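Local coordinates for protein short chain dehydrogenase (PDB 3G1T) that probably acts as an NAD(P)-dependent oxidoreductase of the short-chain dehydrogenase family, on a substrate that is not established, at residues A[145-150]-A[230-236]; A[174-178]-A[191-195]; A[223-229]-A[243-247]. All coordinates share one frame; numbering follows the deposited sequence. Where two conformers were deposited one is given.

Contact 1. Residues A[145-150]-A[230-236]; sequences DAGSLV and LMGDDSR. With MG (magnesium ion), chain B.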
loop_
_atom_site.group_PDB
_atom_site.type_symbol
_atom_site.label_atom_id
_atom_site.label_comp_id
_atom_site.label_asym_id
_atom_site.label_seq_id
_atom_site.Cartn_x
_atom_site.Cartn_y
_atom_site.Cartn_z
ATOM N N ASP A 145 9.861 -27.990 5.340
ATOM C CA ASP A 145 11.291 -28.101 4.908
ATOM C C ASP A 145 11.600 -27.045 3.820
ATOM O O ASP A 145 12.734 -26.718 3.515
ATOM C CB ASP A 145 11.578 -29.522 4.311
ATOM C CG ASP A 145 10.857 -29.770 2.960
ATOM O OD1 ASP A 145 9.595 -29.553 2.903
ATOM O OD2 ASP A 145 11.520 -30.109 1.906
ATOM N N ALA A 146 10.557 -26.510 3.195
ATOM C CA ALA A 146 10.734 -25.487 2.182
ATOM C C ALA A 146 9.370 -24.778 1.947
ATOM O O ALA A 146 8.694 -24.982 0.932
ATOM C CB ALA A 146 11.282 -26.119 0.897
ATOM N N GLY A 147 9.000 -23.925 2.881
ATOM C CA GLY A 147 7.639 -23.299 2.875
ATOM C C GLY A 147 7.571 -22.258 1.759
ATOM O O GLY A 147 8.580 -21.645 1.363
ATOM N N SER A 148 6.364 -22.054 1.214
ATOM C CA SER A 148 6.229 -21.057 0.069
ATOM C C SER A 148 4.932 -20.230 0.316
ATOM O O SER A 148 3.849 -20.799 0.465
ATOM C CB SER A 148 6.136 -21.776 -1.280
ATOM O OG SER A 148 5.961 -20.825 -2.353
ATOM N N LEU A 149 5.095 -18.926 0.441
ATOM C CA LEU A 149 3.975 -17.974 0.738
ATOM C C LEU A 149 3.874 -17.099 -0.553
ATOM O O LEU A 149 4.882 -16.554 -1.077
ATOM C CB LEU A 149 4.395 -17.111 1.941
ATOM C CG LEU A 149 3.523 -15.871 2.281
ATOM C CD1 LEU A 149 2.135 -16.369 2.668
ATOM C CD2 LEU A 149 4.133 -15.186 3.460
ATOM N N VAL A 150 2.670 -17.057 -1.111
ATOM C CA VAL A 150 2.486 -16.417 -2.386
ATOM C C VAL A 150 1.375 -15.396 -2.209
ATOM O O VAL A 150 0.305 -15.738 -1.666
ATOM C CB VAL A 150 2.083 -17.457 -3.495
ATOM C CG1 VAL A 150 1.736 -16.659 -4.823
ATOM C CG2 VAL A 150 3.327 -18.440 -3.708
ATOM N N LEU A 230 5.713 -22.240 -8.251
ATOM C CA LEU A 230 6.017 -21.598 -6.939
ATOM C C LEU A 230 5.764 -22.441 -5.714
ATOM O O LEU A 230 6.328 -22.146 -4.669
ATOM C CB LEU A 230 5.312 -20.236 -6.773
ATOM C CG LEU A 230 5.954 -19.091 -7.567
ATOM C CD1 LEU A 230 5.072 -17.856 -7.444
ATOM C CD2 LEU A 230 7.389 -18.700 -7.094
ATOM N N MET A 231 4.909 -23.501 -5.797
ATOM C CA MET A 231 4.680 -24.322 -4.586
ATOM C C MET A 231 5.654 -25.525 -4.497
ATOM O O MET A 231 5.867 -26.065 -3.417
ATOM C CB MET A 231 3.225 -24.837 -4.566
ATOM C CG MET A 231 2.177 -23.744 -4.118
ATOM S SD MET A 231 2.505 -22.956 -2.485
ATOM C CE MET A 231 1.416 -21.542 -2.543
ATOM N N GLY A 232 6.235 -25.893 -5.650
ATOM C CA GLY A 232 7.167 -27.065 -5.834
ATOM C C GLY A 232 8.611 -26.694 -5.585
ATOM O O GLY A 232 9.050 -25.505 -5.609
ATOM N N ASP A 233 9.414 -27.744 -5.446
ATOM C CA ASP A 233 10.784 -27.477 -5.048
ATOM C C ASP A 233 11.608 -26.806 -6.163
ATOM O O ASP A 233 12.723 -26.337 -5.853
ATOM C CB ASP A 233 11.479 -28.816 -4.711
ATOM C CG ASP A 233 11.069 -29.351 -3.363
ATOM O OD1 ASP A 233 10.468 -28.629 -2.556
ATOM O OD2 ASP A 233 11.366 -30.558 -3.120
ATOM N N ASP A 234 11.123 -26.746 -7.429
ATOM C CA ASP A 234 11.910 -26.132 -8.550
ATOM C C ASP A 234 12.115 -24.626 -8.387
ATOM O O ASP A 234 13.010 -24.033 -8.999
ATOM C CB ASP A 234 11.281 -26.444 -9.894
ATOM C CG ASP A 234 11.371 -27.964 -10.241
ATOM O OD1 ASP A 234 12.406 -28.599 -9.914
ATOM O OD2 ASP A 234 10.401 -28.575 -10.752
ATOM N N SER A 235 11.296 -24.033 -7.522
ATOM C CA SER A 235 11.373 -22.570 -7.286
ATOM C C SER A 235 12.089 -22.252 -5.947
ATOM O O SER A 235 12.056 -21.107 -5.495
ATOM C CB SER A 235 9.964 -21.951 -7.211
ATOM O OG SER A 235 9.211 -22.511 -6.142
ATOM N N ARG A 236 12.654 -23.272 -5.319
ATOM C CA ARG A 236 13.049 -23.096 -3.894
ATOM C C ARG A 236 14.134 -22.020 -3.709
ATOM O O ARG A 236 14.280 -21.468 -2.607
ATOM C CB ARG A 236 13.556 -24.419 -3.270
ATOM C CG ARG A 236 14.865 -24.883 -3.800
ATOM C CD ARG A 236 15.243 -26.228 -3.091
ATOM N NE ARG A 236 15.132 -26.023 -1.641
ATOM C CZ ARG A 236 14.668 -26.948 -0.795
ATOM N NH1 ARG A 236 14.376 -28.188 -1.208
ATOM N NH2 ARG A 236 14.557 -26.651 0.471
HETATM MG MG MG B . 10.682 -31.935 -1.758
HETATM O O HOH W 1 13.983 -30.214 0.887
HETATM O O HOH W 2 10.675 -30.272 -0.405
HETATM O O HOH W 3 8.782 -31.760 -2.300
#

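Contact 2. Residues A[174-178]-A[191-195]; sequences TEGMM and RVNCI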
loop_
_atom_site.group_PDB
_atom_site.type_symbol
_atom_site.label_atom_id
_atom_site.label_comp_id
_atom_site.label_asym_id
_atom_site.label_seq_id
_atom_site.Cartn_x
_atom_site.Cartn_y
_atom_site.Cartn_z
ATOM N N THR A 174 0.773 -4.630 -1.447
ATOM C CA THR A 174 1.021 -6.059 -1.410
ATOM C C THR A 174 2.481 -6.383 -1.846
ATOM O O THR A 174 3.155 -7.257 -1.191
ATOM C CB THR A 174 0.038 -6.795 -2.399
ATOM O OG1 THR A 174 -1.304 -6.562 -1.935
ATOM C CG2 THR A 174 0.333 -8.311 -2.343
ATOM N N GLU A 175 2.998 -5.731 -2.918
ATOM C CA GLU A 175 4.465 -5.898 -3.299
ATOM C C GLU A 175 5.421 -5.503 -2.147
ATOM O O GLU A 175 6.347 -6.226 -1.839
ATOM C CB GLU A 175 4.805 -5.082 -4.588
ATOM C CG GLU A 175 3.878 -5.620 -5.790
ATOM C CD GLU A 175 4.418 -6.885 -6.472
ATOM O OE1 GLU A 175 5.397 -7.478 -5.921
ATOM O OE2 GLU A 175 3.894 -7.259 -7.583
ATOM N N GLY A 176 5.179 -4.359 -1.545
ATOM C CA GLY A 176 5.953 -3.948 -0.371
ATOM C C GLY A 176 5.955 -4.959 0.770
ATOM O O GLY A 176 7.033 -5.341 1.335
ATOM N N MET A 177 4.771 -5.429 1.119
ATOM C CA MET A 177 4.646 -6.332 2.278
ATOM C C MET A 177 5.297 -7.671 1.923
ATOM O O MET A 177 6.014 -8.275 2.745
ATOM C CB MET A 177 3.183 -6.424 2.664
ATOM C CG MET A 177 2.722 -7.667 3.419
ATOM S SD MET A 177 0.892 -7.745 3.769
ATOM C CE MET A 177 0.123 -7.731 2.169
ATOM N N MET A 178 5.130 -8.133 0.674
ATOM C CA MET A 178 5.836 -9.317 0.203
ATOM C C MET A 178 7.377 -9.125 0.282
ATOM O O MET A 178 8.073 -10.014 0.839
ATOM C CB MET A 178 5.496 -9.655 -1.248
ATOM C CG MET A 178 6.434 -10.798 -1.919
ATOM S SD MET A 178 7.981 -10.399 -2.630
ATOM C CE MET A 178 7.268 -9.440 -4.117
ATOM N N ARG A 191 10.247 -19.140 1.525
ATOM C CA ARG A 191 10.345 -18.195 0.453
ATOM C C ARG A 191 9.011 -17.480 0.212
ATOM O O ARG A 191 7.908 -18.016 0.577
ATOM C CB ARG A 191 10.810 -18.861 -0.813
ATOM C CG ARG A 191 9.841 -19.915 -1.343
ATOM C CD ARG A 191 10.513 -20.706 -2.459
ATOM N NE ARG A 191 9.645 -21.761 -3.089
ATOM C CZ ARG A 191 9.371 -22.945 -2.550
ATOM N NH1 ARG A 191 8.582 -23.835 -3.217
ATOM N NH2 ARG A 191 9.858 -23.275 -1.365
ATOM N N VAL A 192 9.122 -16.254 -0.289
ATOM C CA VAL A 192 7.859 -15.373 -0.317
ATOM C C VAL A 192 7.867 -14.649 -1.620
ATOM O O VAL A 192 8.834 -13.953 -1.905
ATOM C CB VAL A 192 7.896 -14.298 0.827
ATOM C CG1 VAL A 192 6.564 -13.539 0.927
ATOM C CG2 VAL A 192 8.318 -14.955 2.169
ATOM N N ASN A 193 6.760 -14.668 -2.379
ATOM C CA ASN A 193 6.833 -14.071 -3.730
ATOM C C ASN A 193 5.450 -13.635 -4.139
ATOM O O ASN A 193 4.519 -13.960 -3.428
ATOM C CB ASN A 193 7.249 -15.129 -4.737
ATOM C CG ASN A 193 8.692 -15.540 -4.558
ATOM O OD1 ASN A 193 9.601 -14.786 -4.936
ATOM N ND2 ASN A 193 8.920 -16.747 -3.989
ATOM N N CYS A 194 5.368 -12.815 -5.175
ATOM C CA CYS A 194 4.019 -12.510 -5.753
ATOM C C CYS A 194 3.764 -13.117 -7.120
ATOM O O CYS A 194 4.724 -13.325 -7.905
ATOM C CB CYS A 194 3.903 -10.999 -5.939
ATOM S SG CYS A 194 3.554 -10.091 -4.373
ATOM N N ILE A 195 2.482 -13.354 -7.415
ATOM C CA ILE A 195 2.028 -13.709 -8.798
ATOM C C ILE A 195 1.019 -12.668 -9.336
ATOM O O ILE A 195 0.047 -12.310 -8.623
ATOM C CB ILE A 195 1.357 -15.116 -8.833
ATOM C CG1 ILE A 195 2.383 -16.211 -8.602
ATOM C CG2 ILE A 195 0.637 -15.383 -10.255
ATOM C CD1 ILE A 195 1.898 -17.628 -8.958
#

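Contact 3. Residues A[223-229]-A[243-247]; sequences IMPLYLW and FDAQP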
loop_
_atom_site.group_PDB
_atom_site.type_symbol
_atom_site.label_atom_id
_atom_site.label_comp_id
_atom_site.label_asym_id
_atom_site.label_seq_id
_atom_site.Cartn_x
_atom_site.Cartn_y
_atom_site.Cartn_z
ATOM N N ILE A 223 -3.181 -20.677 -16.875
ATOM C CA ILE A 223 -2.103 -19.990 -16.168
ATOM C C ILE A 223 -1.516 -20.782 -15.004
ATOM O O ILE A 223 -0.655 -20.274 -14.279
ATOM C CB ILE A 223 -2.513 -18.521 -15.753
ATOM C CG1 ILE A 223 -3.669 -18.490 -14.715
ATOM C CG2 ILE A 223 -2.793 -17.692 -17.029
ATOM C CD1 ILE A 223 -3.817 -17.131 -14.007
ATOM N N MET A 224 -1.969 -22.025 -14.840
ATOM C CA MET A 224 -1.523 -22.833 -13.654
ATOM C C MET A 224 -0.027 -23.171 -13.552
ATOM O O MET A 224 0.433 -23.331 -12.412
ATOM C CB MET A 224 -2.360 -24.114 -13.520
ATOM C CG MET A 224 -3.772 -23.834 -12.868
ATOM S SD MET A 224 -3.919 -23.200 -11.157
ATOM C CE MET A 224 -4.256 -21.451 -11.427
ATOM N N PRO A 225 0.726 -23.258 -14.672
ATOM C CA PRO A 225 2.141 -23.715 -14.528
ATOM C C PRO A 225 2.915 -22.863 -13.507
ATOM O O PRO A 225 3.655 -23.418 -12.673
ATOM C CB PRO A 225 2.721 -23.580 -15.945
ATOM C CG PRO A 225 1.508 -23.892 -16.839
ATOM C CD PRO A 225 0.276 -23.291 -16.096
ATOM N N LEU A 226 2.719 -21.548 -13.534
ATOM C CA LEU A 226 3.402 -20.723 -12.591
ATOM C C LEU A 226 2.975 -20.991 -11.152
ATOM O O LEU A 226 3.854 -21.010 -10.275
ATOM C CB LEU A 226 3.218 -19.222 -12.980
ATOM C CG LEU A 226 3.866 -18.236 -12.024
ATOM C CD1 LEU A 226 5.398 -18.360 -12.187
ATOM C CD2 LEU A 226 3.475 -16.774 -12.389
ATOM N N TYR A 227 1.660 -21.162 -10.899
ATOM C CA TYR A 227 1.125 -21.520 -9.604
ATOM C C TYR A 227 1.659 -22.795 -9.025
ATOM O O TYR A 227 1.932 -22.837 -7.826
ATOM C CB TYR A 227 -0.427 -21.575 -9.681
ATOM C CG TYR A 227 -1.038 -20.167 -9.757
ATOM C CD1 TYR A 227 -1.617 -19.602 -8.637
ATOM C CD2 TYR A 227 -1.020 -19.410 -10.974
ATOM C CE1 TYR A 227 -2.168 -18.319 -8.643
ATOM C CE2 TYR A 227 -1.635 -18.111 -10.998
ATOM C CZ TYR A 227 -2.184 -17.610 -9.841
ATOM O OH TYR A 227 -2.759 -16.384 -9.791
ATOM N N LEU A 228 1.814 -23.811 -9.883
ATOM C CA LEU A 228 2.460 -25.074 -9.528
ATOM C C LEU A 228 3.963 -24.850 -9.256
ATOM O O LEU A 228 4.465 -25.341 -8.202
ATOM C CB LEU A 228 2.382 -26.085 -10.726
ATOM C CG LEU A 228 1.025 -26.752 -10.689
ATOM C CD1 LEU A 228 0.740 -27.370 -12.118
ATOM C CD2 LEU A 228 0.933 -27.791 -9.457
ATOM N N TRP A 229 4.654 -24.121 -10.151
ATOM C CA TRP A 229 6.126 -23.923 -9.998
ATOM C C TRP A 229 6.467 -23.269 -8.650
ATOM O O TRP A 229 7.366 -23.736 -7.926
ATOM C CB TRP A 229 6.595 -23.059 -11.146
ATOM C CG TRP A 229 8.080 -22.833 -11.092
ATOM C CD1 TRP A 229 9.076 -23.742 -11.414
ATOM C CD2 TRP A 229 8.724 -21.629 -10.725
ATOM N NE1 TRP A 229 10.326 -23.144 -11.258
ATOM C CE2 TRP A 229 10.136 -21.861 -10.806
ATOM C CE3 TRP A 229 8.252 -20.371 -10.332
ATOM C CZ2 TRP A 229 11.077 -20.850 -10.547
ATOM C CZ3 TRP A 229 9.177 -19.375 -10.033
ATOM C CH2 TRP A 229 10.587 -19.635 -10.134
ATOM N N PHE A 243 6.185 -12.366 -10.208
ATOM C CA PHE A 243 6.154 -13.094 -11.472
ATOM C C PHE A 243 4.896 -12.836 -12.256
ATOM O O PHE A 243 3.791 -12.811 -11.693
ATOM C CB PHE A 243 6.236 -14.601 -11.258
ATOM C CG PHE A 243 7.537 -15.048 -10.538
ATOM C CD1 PHE A 243 8.700 -15.292 -11.290
ATOM C CD2 PHE A 243 7.554 -15.194 -9.143
ATOM C CE1 PHE A 243 9.907 -15.752 -10.627
ATOM C CE2 PHE A 243 8.771 -15.568 -8.461
ATOM C CZ PHE A 243 9.893 -15.876 -9.194
ATOM N N ASP A 244 5.059 -12.680 -13.569
ATOM C CA ASP A 244 3.891 -12.600 -14.472
ATOM C C ASP A 244 3.524 -13.961 -15.062
ATOM O O ASP A 244 4.366 -14.633 -15.661
ATOM C CB ASP A 244 4.150 -11.675 -15.639
ATOM C CG ASP A 244 4.136 -10.196 -15.250
ATOM O OD1 ASP A 244 4.446 -9.364 -16.140
ATOM O OD2 ASP A 244 3.808 -9.843 -14.117
ATOM N N ALA A 245 2.318 -14.391 -14.776
ATOM C CA ALA A 245 1.747 -15.606 -15.426
ATOM C C ALA A 245 1.705 -15.509 -16.967
ATOM O O ALA A 245 1.823 -16.541 -17.666
ATOM C CB ALA A 245 0.377 -15.905 -14.844
ATOM N N GLN A 246 1.527 -14.303 -17.486
ATOM C CA GLN A 246 1.453 -14.091 -18.902
ATOM C C GLN A 246 2.335 -12.889 -19.288
ATOM O O GLN A 246 1.853 -11.749 -19.340
ATOM C CB GLN A 246 -0.015 -13.827 -19.307
ATOM C CG GLN A 246 -1.081 -14.828 -18.750
ATOM C CD GLN A 246 -2.475 -14.361 -19.087
ATOM O OE1 GLN A 246 -3.231 -13.997 -18.206
ATOM N NE2 GLN A 246 -2.779 -14.272 -20.374
ATOM N N PRO A 247 3.637 -13.115 -19.549
ATOM C CA PRO A 247 4.541 -11.970 -19.803
ATOM C C PRO A 247 4.493 -11.427 -21.245
ATOM O O PRO A 247 4.866 -10.258 -21.488
ATOM C CB PRO A 247 5.944 -12.539 -19.467
ATOM C CG PRO A 247 5.696 -14.004 -19.011
ATOM C CD PRO A 247 4.365 -14.396 -19.538
#

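Contact 1. Residues A[145-150]-A[230-236]
S148 gives its hydroxyl to a backbone carbonyl of the opposing helix end, a compact example of how a strand can hold the loosening last turn of a helix. S148 OG lies 2.7 Å from L230 O, with a C=O...OG angle of 142°. The approach is from above the carbonyl plane, 37° out of it, rather than along a lone pair. With OG anti to the backbone N (chi1 178°), the hydroxyl is carried to that oxygen; a weak bond from R191 NH1 reaches the same carbonyl.

Beside this polar link the packing is apolar. A bend at chi2 brings the M231 thioether against the strand: M231 SD lies 4.0 Å from S148 CB, and M231 CE ends 3.8 Å from V150 CG2. V150 CG2 also meets L230 CB, the valine lying obliquely across both helix-end side chains.

Toward the surface the character changes. The guanidinium of R236 is laid with one face on A146, whose CB is 3.3 Å from R236 NH2, while D145 O stands at its edge. A water in the guanidinium plane accepts from R236 NH1 and donates to D145 OD2. The second water bridges D145 OD2 and D233 OD1, an arrangement that would ease the closeness of two carboxylates. It also binds the magnesium ion, which D233 OD2 coordinates at 2.0 Å; a third ligand in the model is another water. D145 OD1 is meanwhile paired with R15.

The whole arrangement belongs to the Rossmann fold: the final turn of helix 224-231 closes over the amino end of strand 147-152, at the amino-terminal end of the sheet, opposite the strand carboxyl ends where this family typically binds its dinucleotide.

Contact 2. Residues A[174-178]-A[191-195]
E175 OE2 is gripped by three groups, a salt bridge from R158 NE and hydrogen bonds with S153 OG and T242 OG1, which together should fix the carboxylate and favour its charged form. E175 OE1 lies 3.6 Å from C194 SG, beside the strand.

C194 SG lies against the helix, 3.7 Å from M178 CB. From there the M178 chain folds instead of extending: CG is anti to the backbone N (chi1 170°), and bends at chi2 and chi3 lay the thioether along the strand backbone. M178 CG sits 3.7 Å from N193 C. M178 SD is the same distance from V192 O. The terminal methyl, M178 CE, turns back to within 3.8 Å of C194 SG. V192 CG1 touches M178 CG at 4.0 Å.

The short helix and strand segments run nearly antiparallel, at 164° with axes 8.5 Å apart, as the return leg of a beta-alpha-beta crossover requires. Here helix 165-185 lies over strand 190-196, F151 of strand 147-152 touches T174, V192 and C194, and M177 packs on T169 of the second subunit.

Contact 3. Residues A[223-229]-A[243-247]
F243 and L226 join the last strand of the parallel Rossmann sheet to helix 224-231, illustrating how an outermost strand is covered by a helix on one side. F243 can be followed outward from its backbone. F243 CB meets both methyls of L226, lying 3.7 Å from L226 CD2 and somewhat farther from CD1. CG is anti to the carbonyl carbon (chi1 -60°), and this places the ring beside W229. At the far end of the ring, F243 CZ is 3.7 Å from W229 CZ3, which F243 CE1 also meets, while F243 CE2 lies beside N193 OD1.

The two aromatic groups form a T-shaped pair. The edge of the indole six-membered ring is directed at the face of F243, with planes at 79° and centroids 5.3 Å apart, and CZ3 stands over the phenyl rim rather than its centre. Y5 makes another edge-to-face partner for W229.

Beyond D244 the strand ends, and small groups take over. L226 CD2 settles against the A245 backbone, 3.6 Å from A245 N. D244 points away from the helix, its carboxylate paired with R158. A245 CB nestles between L226 CD2 and I223 CB, lying 4.0 Å from each of the two carbons.

In the fold
The three contacts pack helix segments on one Rossmann sheet, with centres 13 to 15 Å apart. Strands 147-152, 190-196 and 242-244 are consecutive neighbours in it. Contact 2 is nested along the chain inside the loop closed by contact 1, and it ends before contact 3 opens. The segments of contacts 1 and 3 alternate along the chain, and both draw on helix 224-231, one using its last turn and the other its earlier turns. Backbone pairing links the sites: L149 N to R191 O at 3.0 Å, and C194 O to F243 N at 2.9 Å. Thus helices 165-185 and 224-231 are both packed on strand 190-196 and its neighbours, completing the C-terminal half of the dehydrogenase fold.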